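PDB 3DRF: oligopeptide-binding protein oppA from Lactococcus lactis, which binds oligopeptides as the receptor of the OppABCDF ABC transporter, which takes up peptides longer than three residues and is essential for growth in milk. Local coordinates for residues G33-Y39 with L250-E256; G291-Q297 with N544-K550; Y306-Y312 with A489-H495; R323-L327 with N464-I468. The contacts are given in a common frame with arbitrary orientation. Residues are numbered along the deposited sequence.

From the N terminus, strand 34-40 meets its partner 211 residues on: contact 1 closes when 250-256 pairs alongside it, joining two strands of a five-stranded mixed sheet. The chain then enters another mixed sheet through strand 292-307, whose first residues meet 544-550 in contact 2, 247 residues later. Within that long loop, contact 3 (306-312 with 489-495) encloses contact 4 (323-327 with 464-468), so contacts 2, 3 and 4 are nested while contact 1 precedes them. Contacts 2 and 3 use opposite ends of strand 292-307, their centres about 37 Å apart. Contacts 3 and 4 touch, Asn308 O lying 3.0 Å from Arg323 NH1; contacts 1 and 2 lie across the chain's centre.

Contact 1 of 4, residues G33-Y39 with L250-E256; sequences GNLKVAY and LNSITYE
Two parallel neighbours in a five-stranded mixed sheet, strands 34-39 and 252-256, run at 19° with their axes 4.6 Å apart. Both backbones are extended, and the register runs from Asn34 with Ser252 (CA-CA 4.8 Å) to Ala38 with Glu256 (CA-CA 4.6 Å). Leu35 and Val37 each bond through N and O to the residues flanking their paired partner, the parallel-strand pattern, tying the N-terminal strand into the sheet. Leu250 (mt) leads in, its CD1 3.9 Å from Leu35 CB. Asn251 N donates to Gly33 O (2.8 Å), and its ND2 to Asn34 OD1 (3.0 Å). Ser252 N shares Gly33 O (3.3 Å), while Ser252 OG, chi1 p, donates to Asn34 OD1 (2.7 Å); Ser252 O accepts from Leu35 N (3.1 Å). Ile253 CG2 packs on Val37 CG2 at 3.8 Å, on the face of Leu35 and Tyr255. Thr254 N donates to Leu35 O (3.0 Å), and Thr254 O accepts from Val37 N (2.9 Å). Tyr255 (chi1 -145°) makes a CH-pi contact, Val37 CG1 3.7 Å from its ring centroid; its hydroxyl bonds Asn276 of strand 274-276. Glu256 N donates to Val37 O (3.0 Å), and Glu256 O accepts from Tyr39 N at 3.0 Å.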
# COMPACT_ATOMS: atom_id res chain seq x y z
N GLY A 33 -7.51 -20.28 -24.23
CA GLY A 33 -6.07 -20.31 -24.15
C GLY A 33 -5.47 -20.44 -22.76
O GLY A 33 -6.17 -20.51 -21.78
N ASN A 34 -4.15 -20.45 -22.73
CA ASN A 34 -3.38 -20.60 -21.50
C ASN A 34 -2.41 -19.43 -21.39
O ASN A 34 -1.43 -19.39 -22.04
CB ASN A 34 -2.65 -21.96 -21.51
CG ASN A 34 -3.66 -23.13 -21.56
OD1 ASN A 34 -4.38 -23.38 -20.64
ND2 ASN A 34 -3.73 -23.79 -22.67
N LEU A 35 -2.77 -18.49 -20.54
CA LEU A 35 -2.04 -17.23 -20.42
C LEU A 35 -0.90 -17.36 -19.43
O LEU A 35 -1.03 -18.03 -18.46
CB LEU A 35 -3.04 -16.14 -19.96
CG LEU A 35 -2.53 -14.67 -19.90
CD1 LEU A 35 -2.49 -14.12 -21.32
CD2 LEU A 35 -3.50 -13.86 -19.09
N LYS A 36 0.18 -16.68 -19.71
CA LYS A 36 1.34 -16.68 -18.84
C LYS A 36 1.62 -15.25 -18.39
O LYS A 36 1.92 -14.41 -19.20
CB LYS A 36 2.58 -17.22 -19.58
CG LYS A 36 2.43 -18.76 -19.91
CD LYS A 36 3.72 -19.25 -20.41
CE LYS A 36 3.85 -18.57 -21.71
NZ LYS A 36 5.11 -19.05 -22.48
N VAL A 37 1.54 -15.00 -17.09
CA VAL A 37 1.74 -13.69 -16.50
C VAL A 37 2.83 -13.76 -15.45
O VAL A 37 2.99 -14.72 -14.79
CB VAL A 37 0.41 -13.19 -15.82
CG1 VAL A 37 0.51 -11.70 -15.44
CG2 VAL A 37 -0.79 -13.37 -16.75
N ALA A 38 3.58 -12.68 -15.32
CA ALA A 38 4.52 -12.49 -14.22
C ALA A 38 4.36 -11.13 -13.53
O ALA A 38 3.90 -10.18 -14.08
CB ALA A 38 6.01 -12.71 -14.69
N TYR A 39 4.84 -11.11 -12.29
CA TYR A 39 5.08 -9.88 -11.53
C TYR A 39 6.57 -9.77 -11.25
O TYR A 39 7.18 -10.70 -10.81
CB TYR A 39 4.24 -9.88 -10.22
CG TYR A 39 4.17 -8.52 -9.57
CD1 TYR A 39 3.09 -7.67 -9.78
CD2 TYR A 39 5.22 -8.05 -8.79
CE1 TYR A 39 3.07 -6.41 -9.20
CE2 TYR A 39 5.18 -6.85 -8.23
CZ TYR A 39 4.12 -6.03 -8.46
OH TYR A 39 4.11 -4.79 -7.86
N LEU A 250 -10.50 -17.94 -21.00
CA LEU A 250 -9.29 -18.74 -20.86
C LEU A 250 -9.49 -20.08 -20.18
O LEU A 250 -10.38 -20.20 -19.41
CB LEU A 250 -8.18 -18.00 -20.11
CG LEU A 250 -7.64 -16.70 -20.74
CD1 LEU A 250 -6.91 -15.84 -19.69
CD2 LEU A 250 -6.64 -16.97 -21.90
N ASN A 251 -8.68 -21.05 -20.58
CA ASN A 251 -8.54 -22.31 -19.87
C ASN A 251 -7.69 -22.21 -18.62
O ASN A 251 -8.00 -22.86 -17.67
CB ASN A 251 -7.98 -23.38 -20.83
CG ASN A 251 -7.88 -24.76 -20.20
OD1 ASN A 251 -8.86 -25.34 -19.86
ND2 ASN A 251 -6.71 -25.21 -20.03
N SER A 252 -6.60 -21.43 -18.64
CA SER A 252 -5.77 -21.33 -17.44
C SER A 252 -4.97 -20.04 -17.49
O SER A 252 -4.84 -19.45 -18.51
CB SER A 252 -4.84 -22.52 -17.29
OG SER A 252 -3.74 -22.43 -18.18
N ILE A 253 -4.47 -19.66 -16.33
CA ILE A 253 -3.48 -18.60 -16.18
C ILE A 253 -2.38 -19.04 -15.23
O ILE A 253 -2.71 -19.48 -14.17
CB ILE A 253 -4.10 -17.28 -15.59
CG1 ILE A 253 -5.26 -16.77 -16.44
CG2 ILE A 253 -2.97 -16.17 -15.42
CD1 ILE A 253 -6.20 -15.72 -15.73
N THR A 254 -1.12 -18.91 -15.60
CA THR A 254 -0.03 -19.12 -14.66
C THR A 254 0.47 -17.71 -14.27
O THR A 254 0.53 -16.80 -15.09
CB THR A 254 1.07 -20.00 -15.26
OG1 THR A 254 1.62 -19.34 -16.41
CG2 THR A 254 0.46 -21.34 -15.64
N TYR A 255 0.76 -17.54 -13.01
CA TYR A 255 1.21 -16.23 -12.51
C TYR A 255 2.45 -16.48 -11.66
O TYR A 255 2.36 -17.19 -10.70
CB TYR A 255 0.08 -15.54 -11.71
CG TYR A 255 0.00 -14.01 -11.83
CD1 TYR A 255 1.12 -13.22 -11.85
CD2 TYR A 255 -1.19 -13.38 -11.93
CE1 TYR A 255 1.03 -11.85 -11.95
CE2 TYR A 255 -1.28 -12.01 -12.03
CZ TYR A 255 -0.16 -11.26 -12.05
OH TYR A 255 -0.25 -9.91 -12.20
N GLU A 256 3.59 -15.92 -12.07
CA GLU A 256 4.89 -16.23 -11.50
C GLU A 256 5.63 -14.98 -11.08
O GLU A 256 5.50 -13.99 -11.74
CB GLU A 256 5.78 -17.02 -12.54
CG GLU A 256 5.17 -18.30 -13.09
CD GLU A 256 6.15 -19.09 -13.94
OE1 GLU A 256 7.18 -18.61 -14.37
OE2 GLU A 256 5.80 -20.23 -14.14
O HOH W 1 -1.27 -20.95 -18.46
O HOH W 2 3.48 -17.46 -16.02

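Contact 2 of 4, residues G291-Q297 with N544-K550; sequences GYKVLGQ and NYTPVNK
Strands 292-297 and 544-549 run antiparallel at 152°, axes 4.4 Å apart. Three hydrogen-bonded pairs are each closed by two bonds: Lys293 N to Val548 O and Val548 N to Lys293 O (both 2.9 Å), Leu295 N to Thr546 O (3.0 Å) and Thr546 N to Leu295 O (3.1 Å), Gln297 N to Asn544 O (3.2 Å) and Asn544 N to Gln297 O (3.0 Å). Lys550 N extends the series to Gly291 O (3.0 Å), whereas the buried Tyr292 N finds no partner. With Gln297 at chi1 p and Asn544 at m, Asn544 ND2 donates to Gln297 OE1 (3.1 Å); Gln297 NE2 donates to Leu557 O. One water links Gly291 N to Lys550 NZ, another Tyr292 OH to Asn549 ND2; Tyr292 OH also bonds Leu267 O, and Asn549 OD1 accepts from Arg551 N. Leu295 CD1 meets Val548 CG2 at 3.7 Å; on the opposite face Val294 CG1 meets Tyr545 CB at 4.0 Å. Regular alternation of hydrogen-bonded and non-hydrogen-bonded pairs marks a classical antiparallel strand pair, here within a larger mixed sheet.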
# COMPACT_ATOMS: atom_id res chain seq x y z
N GLY A 291 6.70 -7.23 -30.97
CA GLY A 291 5.67 -8.17 -30.59
C GLY A 291 4.85 -7.86 -29.36
O GLY A 291 4.05 -8.65 -28.99
N TYR A 292 5.07 -6.67 -28.81
CA TYR A 292 4.33 -6.21 -27.60
C TYR A 292 3.66 -4.85 -27.80
O TYR A 292 4.19 -4.03 -28.50
CB TYR A 292 5.31 -6.14 -26.40
CG TYR A 292 5.77 -7.52 -25.89
CD1 TYR A 292 5.06 -8.21 -24.90
CD2 TYR A 292 6.89 -8.13 -26.41
CE1 TYR A 292 5.46 -9.43 -24.48
CE2 TYR A 292 7.27 -9.32 -26.01
CZ TYR A 292 6.58 -9.98 -25.05
OH TYR A 292 7.07 -11.18 -24.64
N LYS A 293 2.49 -4.67 -27.18
CA LYS A 293 1.78 -3.41 -26.95
C LYS A 293 2.15 -2.97 -25.52
O LYS A 293 2.24 -3.78 -24.67
CB LYS A 293 0.27 -3.68 -27.08
CG LYS A 293 -0.62 -2.47 -26.89
CD LYS A 293 -2.06 -2.76 -27.20
CE LYS A 293 -2.92 -1.59 -26.91
NZ LYS A 293 -4.35 -1.87 -27.20
N VAL A 294 2.38 -1.71 -25.29
CA VAL A 294 2.72 -1.23 -23.94
C VAL A 294 1.61 -0.34 -23.41
O VAL A 294 1.36 0.71 -23.96
CB VAL A 294 4.05 -0.50 -23.95
CG1 VAL A 294 4.42 -0.08 -22.57
CG2 VAL A 294 5.15 -1.41 -24.55
N LEU A 295 0.92 -0.82 -22.38
CA LEU A 295 -0.18 -0.09 -21.77
C LEU A 295 0.35 0.82 -20.68
O LEU A 295 1.39 0.57 -20.20
CB LEU A 295 -1.19 -1.09 -21.19
CG LEU A 295 -1.71 -2.19 -22.15
CD1 LEU A 295 -2.67 -3.08 -21.39
CD2 LEU A 295 -2.40 -1.49 -23.28
N GLY A 296 -0.41 1.83 -20.30
CA GLY A 296 0.00 2.81 -19.28
C GLY A 296 -1.16 3.26 -18.43
O GLY A 296 -2.29 3.16 -18.79
N GLN A 297 -0.82 3.79 -17.26
CA GLN A 297 -1.79 4.45 -16.41
C GLN A 297 -1.06 5.37 -15.42
O GLN A 297 0.09 5.20 -15.12
CB GLN A 297 -2.66 3.42 -15.64
CG GLN A 297 -1.83 2.63 -14.56
CD GLN A 297 -2.55 1.50 -13.78
OE1 GLN A 297 -1.94 0.92 -12.98
NE2 GLN A 297 -3.77 1.18 -14.10
N ASN A 544 2.66 3.97 -14.33
CA ASN A 544 2.89 2.54 -14.54
C ASN A 544 2.86 2.20 -16.04
O ASN A 544 2.21 2.88 -16.80
CB ASN A 544 1.78 1.72 -13.84
CG ASN A 544 1.92 1.68 -12.32
OD1 ASN A 544 2.95 1.85 -11.81
ND2 ASN A 544 0.82 1.53 -11.66
N TYR A 545 3.52 1.11 -16.40
CA TYR A 545 3.40 0.52 -17.75
C TYR A 545 3.39 -0.98 -17.62
O TYR A 545 3.95 -1.52 -16.72
CB TYR A 545 4.55 0.99 -18.67
CG TYR A 545 5.91 0.39 -18.32
CD1 TYR A 545 6.40 -0.71 -19.01
CD2 TYR A 545 6.71 0.96 -17.34
CE1 TYR A 545 7.62 -1.23 -18.75
CE2 TYR A 545 7.94 0.42 -17.03
CZ TYR A 545 8.39 -0.68 -17.76
OH TYR A 545 9.62 -1.17 -17.50
N THR A 546 2.76 -1.64 -18.59
CA THR A 546 2.70 -3.10 -18.66
C THR A 546 2.83 -3.50 -20.12
O THR A 546 2.02 -3.15 -20.91
CB THR A 546 1.35 -3.60 -18.14
OG1 THR A 546 1.32 -3.38 -16.72
CG2 THR A 546 1.14 -5.14 -18.40
N PRO A 547 3.84 -4.26 -20.48
CA PRO A 547 3.87 -4.84 -21.82
C PRO A 547 2.93 -6.08 -21.95
O PRO A 547 2.79 -6.86 -21.06
CB PRO A 547 5.34 -5.28 -21.99
CG PRO A 547 5.78 -5.63 -20.61
CD PRO A 547 5.02 -4.68 -19.68
N VAL A 548 2.28 -6.16 -23.09
CA VAL A 548 1.29 -7.18 -23.39
C VAL A 548 1.59 -7.78 -24.78
O VAL A 548 1.62 -7.06 -25.74
CB VAL A 548 -0.15 -6.60 -23.38
CG1 VAL A 548 -1.14 -7.71 -23.67
CG2 VAL A 548 -0.44 -5.93 -22.01
N ASN A 549 1.82 -9.08 -24.85
CA ASN A 549 2.08 -9.76 -26.14
C ASN A 549 0.90 -9.50 -27.06
O ASN A 549 -0.22 -9.51 -26.66
CB ASN A 549 2.27 -11.27 -25.89
CG ASN A 549 2.61 -12.05 -27.14
OD1 ASN A 549 1.83 -12.16 -28.04
ND2 ASN A 549 3.77 -12.62 -27.13
N LYS A 550 1.20 -9.26 -28.33
CA LYS A 550 0.14 -8.99 -29.31
C LYS A 550 -0.90 -10.11 -29.53
O LYS A 550 -1.92 -9.84 -30.01
CB LYS A 550 0.72 -8.45 -30.65
CG LYS A 550 1.36 -7.12 -30.46
CD LYS A 550 1.82 -6.51 -31.77
CE LYS A 550 2.74 -5.37 -31.58
NZ LYS A 550 3.39 -4.89 -32.88
O HOH W 3 5.98 -5.28 -33.14
O HOH W 4 5.22 -13.18 -24.97

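Contact 3 of 4, residues Y306-Y312 with A489-H495; sequences YYNLGHY and APYNFGH
Tyr312 (chi1 t) lays one ring face over Pro490, a CH-pi contact with CG 4.0 Å from the ring centroid, and Tyr312 OH bonds Ala488 O. At the other end of 306-312, Tyr306 (chi1 m) puts a ring face against Phe493, Tyr306 CZ to Phe493 CD2 4.0 Å; these rings meet obliquely, planes at 46° and centroids 5.6 Å apart. Between the two tyrosines the chain leaves strand 292-307 and curves around 489-495, which folds into successive type I turns, Ala489 to Asn492 and Asn492 to His495. Their closing bonds, Asn492 N to Ala489 O and His495 N to Asn492 O, are both 3.1 Å. Leu309 N donates to Gly494 O (2.9 Å), joining the two backbones. Gly494 CA lies 3.4 Å from Tyr307 O, where a CB would clash. His495 adopts phi/psi 64/43, a left-handed conformation, and one face of its ring covers His311 C and Tyr312 N; its ND1 bonds Asn319, while His495 NE2 bonds weakly to a water that also lies 2.9 Å from Asn308 OD1; Asn308 ND2 bonds Trp466 O. A second water joins Tyr306 OH and Tyr491 O, at 2.6 and 2.7 Å; Tyr306 OH also bonds Trp473. Tyr491 packs on the backbone of the bound peptide and Phe493 on one of its apolar side chains, so these turns present aromatic wall residues of the binding cavity in a closed Venus-flytrap receptor.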
# COMPACT_ATOMS: atom_id res chain seq x y z
N TYR A 306 11.32 8.07 4.97
CA TYR A 306 10.91 8.03 6.38
C TYR A 306 12.07 8.28 7.32
O TYR A 306 13.16 7.80 7.08
CB TYR A 306 10.41 6.61 6.74
CG TYR A 306 9.01 6.28 6.22
CD1 TYR A 306 7.86 6.49 7.01
CD2 TYR A 306 8.82 5.77 4.95
CE1 TYR A 306 6.58 6.18 6.57
CE2 TYR A 306 7.53 5.45 4.51
CZ TYR A 306 6.44 5.66 5.32
OH TYR A 306 5.19 5.35 4.81
N TYR A 307 11.76 8.96 8.42
CA TYR A 307 12.69 9.11 9.56
C TYR A 307 12.14 8.30 10.76
O TYR A 307 10.98 8.39 11.06
CB TYR A 307 12.81 10.58 9.92
CG TYR A 307 13.40 11.46 8.82
CD1 TYR A 307 14.58 11.12 8.15
CD2 TYR A 307 12.73 12.63 8.44
CE1 TYR A 307 15.11 11.95 7.17
CE2 TYR A 307 13.25 13.48 7.47
CZ TYR A 307 14.45 13.11 6.85
OH TYR A 307 14.99 13.94 5.91
N ASN A 308 13.04 7.64 11.47
CA ASN A 308 12.64 6.81 12.60
C ASN A 308 12.64 7.69 13.86
O ASN A 308 13.67 8.09 14.34
CB ASN A 308 13.61 5.63 12.73
CG ASN A 308 13.13 4.59 13.72
OD1 ASN A 308 12.04 4.60 14.17
ND2 ASN A 308 14.00 3.66 14.04
N LEU A 309 11.44 7.95 14.38
CA LEU A 309 11.25 8.92 15.46
C LEU A 309 10.59 8.37 16.71
O LEU A 309 10.31 9.08 17.59
CB LEU A 309 10.39 10.09 14.93
CG LEU A 309 11.01 10.82 13.73
CD1 LEU A 309 9.97 11.86 13.21
CD2 LEU A 309 12.34 11.55 14.03
N GLY A 310 10.31 7.08 16.74
CA GLY A 310 9.65 6.51 17.90
C GLY A 310 9.50 5.00 17.84
O GLY A 310 10.26 4.33 17.24
N HIS A 311 8.49 4.52 18.56
CA HIS A 311 8.14 3.09 18.61
C HIS A 311 6.60 2.93 18.57
O HIS A 311 5.88 3.89 18.75
CB HIS A 311 8.79 2.43 19.85
CG HIS A 311 8.06 2.68 21.13
ND1 HIS A 311 8.30 3.79 21.93
CD2 HIS A 311 7.18 1.91 21.81
CE1 HIS A 311 7.53 3.70 23.00
NE2 HIS A 311 6.86 2.58 22.95
N TYR A 312 6.14 1.69 18.35
CA TYR A 312 4.70 1.34 18.38
C TYR A 312 4.40 0.53 19.63
O TYR A 312 5.03 -0.47 19.89
CB TYR A 312 4.34 0.57 17.12
CG TYR A 312 2.85 0.38 17.01
CD1 TYR A 312 2.03 1.41 16.55
CD2 TYR A 312 2.25 -0.78 17.41
CE1 TYR A 312 0.65 1.25 16.45
CE2 TYR A 312 0.86 -0.96 17.31
CZ TYR A 312 0.07 0.07 16.86
OH TYR A 312 -1.30 -0.14 16.78
N ALA A 489 -2.03 3.30 13.83
CA ALA A 489 -1.63 2.43 12.73
C ALA A 489 -0.14 2.02 12.78
O ALA A 489 0.68 2.87 12.66
CB ALA A 489 -1.85 3.18 11.38
N PRO A 490 0.17 0.73 12.77
CA PRO A 490 1.56 0.27 12.62
C PRO A 490 2.16 0.65 11.24
O PRO A 490 3.32 0.68 11.08
CB PRO A 490 1.43 -1.26 12.68
CG PRO A 490 0.23 -1.52 13.52
CD PRO A 490 -0.75 -0.39 13.09
N TYR A 491 1.31 1.02 10.28
CA TYR A 491 1.83 1.47 8.97
C TYR A 491 2.54 2.86 9.02
O TYR A 491 3.19 3.20 8.11
CB TYR A 491 0.71 1.52 7.94
CG TYR A 491 0.38 0.18 7.26
CD1 TYR A 491 0.80 -1.04 7.76
CD2 TYR A 491 -0.40 0.18 6.12
CE1 TYR A 491 0.47 -2.22 7.11
CE2 TYR A 491 -0.74 -1.01 5.49
CZ TYR A 491 -0.30 -2.20 5.98
OH TYR A 491 -0.65 -3.38 5.30
N ASN A 492 2.41 3.57 10.14
CA ASN A 492 3.22 4.76 10.43
C ASN A 492 4.60 4.26 10.88
O ASN A 492 4.88 4.11 12.02
CB ASN A 492 2.53 5.64 11.50
CG ASN A 492 3.24 7.01 11.69
OD1 ASN A 492 4.40 7.09 11.67
ND2 ASN A 492 2.49 8.05 11.84
N PHE A 493 5.46 4.00 9.89
CA PHE A 493 6.73 3.23 10.12
C PHE A 493 7.76 3.94 10.95
O PHE A 493 8.52 3.32 11.60
CB PHE A 493 7.39 2.85 8.75
CG PHE A 493 6.60 1.84 7.91
CD1 PHE A 493 5.75 0.91 8.51
CD2 PHE A 493 6.74 1.83 6.55
CE1 PHE A 493 5.03 -0.01 7.76
CE2 PHE A 493 6.02 0.90 5.82
CZ PHE A 493 5.21 -0.02 6.43
N GLY A 494 7.76 5.26 10.87
CA GLY A 494 8.64 6.08 11.71
C GLY A 494 8.07 6.48 13.07
O GLY A 494 8.78 7.05 13.86
N HIS A 495 6.79 6.20 13.31
CA HIS A 495 6.10 6.32 14.63
C HIS A 495 6.04 7.77 15.16
O HIS A 495 6.19 8.00 16.32
CB HIS A 495 6.75 5.39 15.70
CG HIS A 495 7.11 4.04 15.16
ND1 HIS A 495 6.16 3.15 14.74
CD2 HIS A 495 8.30 3.47 14.94
CE1 HIS A 495 6.75 2.08 14.26
NE2 HIS A 495 8.05 2.24 14.41
O HOH W 5 3.29 5.42 6.65
O HOH W 6 10.95 1.96 14.39

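Contact 4 of 4, residues R323-L327 with N464-I468; sequences RKTPL and NDWDI
Arg323 and Asp467 form a salt bridge in which one carboxylate oxygen serves both terminal nitrogens: Asp467 OD1 accepts from Arg323 NH2 at 2.9 Å and from Arg323 NH1 at 3.0 Å. The side chain of Arg323 is extended (ttt, chi4 -96°) and reaches across a gap of 7.9 Å between the CA atoms of Arg323 and Asn464. Asn464 accepts twice, OD1 from Arg323 NE (2.9 Å) and backbone O from Arg323 NH2 (3.1 Å). Both Asn464 OD1 and Asp467 OD1 lie near the guanidinium plane, while Trp466 O sits over one of its faces, 3.3 Å from Arg323 NH2. Arg323 NH1 also bonds Asn308 O, and Asp467 OD2 takes Val412 N. Further out, a water bridges Thr325 OG1 (2.8 Å) and Asp467 OD1 (2.7 Å). The same Thr325 OG1 accepts from Leu327 N (3.1 Å), an ST turn leading into the 3-10 residues 326-327. Apolar packing comes mainly from Leu327 (mt), whose CD1 lies 3.8 Å from Asp467 CB and 3.3 Å from Asp467 O. The two segments share no backbone-to-backbone hydrogen bond; the chemistry implies that the loop between strand 318-320 and helix 330-339 is tied to the one entering strand 468-474 chiefly by one charged side chain, whose guanidinium binds carboxylate and neutral oxygens.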
# COMPACT_ATOMS: atom_id res chain seq x y z
N ARG A 323 11.81 8.48 20.33
CA ARG A 323 13.16 8.03 20.01
C ARG A 323 14.16 9.17 20.14
O ARG A 323 13.96 10.21 19.63
CB ARG A 323 13.19 7.44 18.59
CG ARG A 323 14.55 6.77 18.20
CD ARG A 323 14.46 5.91 16.95
NE ARG A 323 15.76 5.35 16.61
CZ ARG A 323 16.61 5.85 15.74
NH1 ARG A 323 16.31 6.94 15.06
NH2 ARG A 323 17.79 5.26 15.57
N LYS A 324 15.29 8.87 20.78
CA LYS A 324 16.36 9.86 20.93
C LYS A 324 17.25 9.80 19.70
O LYS A 324 17.79 8.80 19.42
CB LYS A 324 17.17 9.61 22.21
CG LYS A 324 16.34 9.90 23.40
CD LYS A 324 17.08 9.80 24.72
CE LYS A 324 16.06 9.82 25.83
NZ LYS A 324 15.33 8.58 25.75
N THR A 325 17.31 10.88 18.95
CA THR A 325 18.04 10.90 17.68
C THR A 325 18.24 12.37 17.20
O THR A 325 17.42 13.17 17.45
CB THR A 325 17.26 10.09 16.58
OG1 THR A 325 17.84 10.30 15.30
CG2 THR A 325 15.74 10.44 16.47
N PRO A 326 19.31 12.65 16.45
CA PRO A 326 19.43 13.98 15.83
C PRO A 326 18.20 14.35 14.97
O PRO A 326 17.91 15.49 14.77
CB PRO A 326 20.70 13.83 14.97
CG PRO A 326 21.56 12.85 15.78
CD PRO A 326 20.51 11.83 16.18
N LEU A 327 17.51 13.32 14.47
CA LEU A 327 16.29 13.54 13.67
C LEU A 327 15.12 14.12 14.43
O LEU A 327 14.17 14.46 13.84
CB LEU A 327 15.88 12.25 12.95
CG LEU A 327 16.89 11.86 11.83
CD1 LEU A 327 16.64 10.37 11.40
CD2 LEU A 327 16.86 12.78 10.66
N ASN A 464 15.14 0.06 16.56
CA ASN A 464 15.78 1.26 16.95
C ASN A 464 17.10 1.46 16.21
O ASN A 464 17.81 2.31 16.54
CB ASN A 464 16.05 1.20 18.47
CG ASN A 464 16.06 2.53 19.11
OD1 ASN A 464 15.28 3.39 18.75
ND2 ASN A 464 16.95 2.71 20.06
N ASP A 465 17.38 0.65 15.21
CA ASP A 465 18.70 0.54 14.55
C ASP A 465 18.77 1.02 13.10
O ASP A 465 19.61 0.65 12.35
CB ASP A 465 19.18 -0.91 14.66
CG ASP A 465 18.31 -1.91 13.85
OD1 ASP A 465 17.29 -1.50 13.27
OD2 ASP A 465 18.67 -3.09 13.81
N TRP A 466 17.79 1.82 12.75
CA TRP A 466 17.79 2.57 11.50
C TRP A 466 17.31 4.00 11.78
O TRP A 466 16.59 4.25 12.70
CB TRP A 466 16.93 1.88 10.41
CG TRP A 466 15.44 1.86 10.78
CD1 TRP A 466 14.80 0.97 11.57
CD2 TRP A 466 14.44 2.79 10.31
NE1 TRP A 466 13.44 1.27 11.63
CE2 TRP A 466 13.21 2.39 10.89
CE3 TRP A 466 14.47 3.92 9.51
CZ2 TRP A 466 12.03 3.09 10.68
CZ3 TRP A 466 13.30 4.62 9.31
CH2 TRP A 466 12.09 4.19 9.88
N ASP A 467 17.77 4.91 10.92
CA ASP A 467 17.38 6.30 10.98
C ASP A 467 16.57 6.81 9.78
O ASP A 467 15.64 7.56 9.97
CB ASP A 467 18.64 7.18 11.15
CG ASP A 467 19.42 6.84 12.41
OD1 ASP A 467 18.81 7.01 13.45
OD2 ASP A 467 20.56 6.43 12.30
N ILE A 468 17.00 6.42 8.59
CA ILE A 468 16.36 6.86 7.33
C ILE A 468 16.05 5.57 6.57
O ILE A 468 16.83 4.67 6.54
CB ILE A 468 17.35 7.68 6.47
CG1 ILE A 468 17.88 8.93 7.23
CG2 ILE A 468 16.70 8.14 5.11
CD1 ILE A 468 19.13 9.57 6.50
O HOH W 7 19.99 8.58 15.33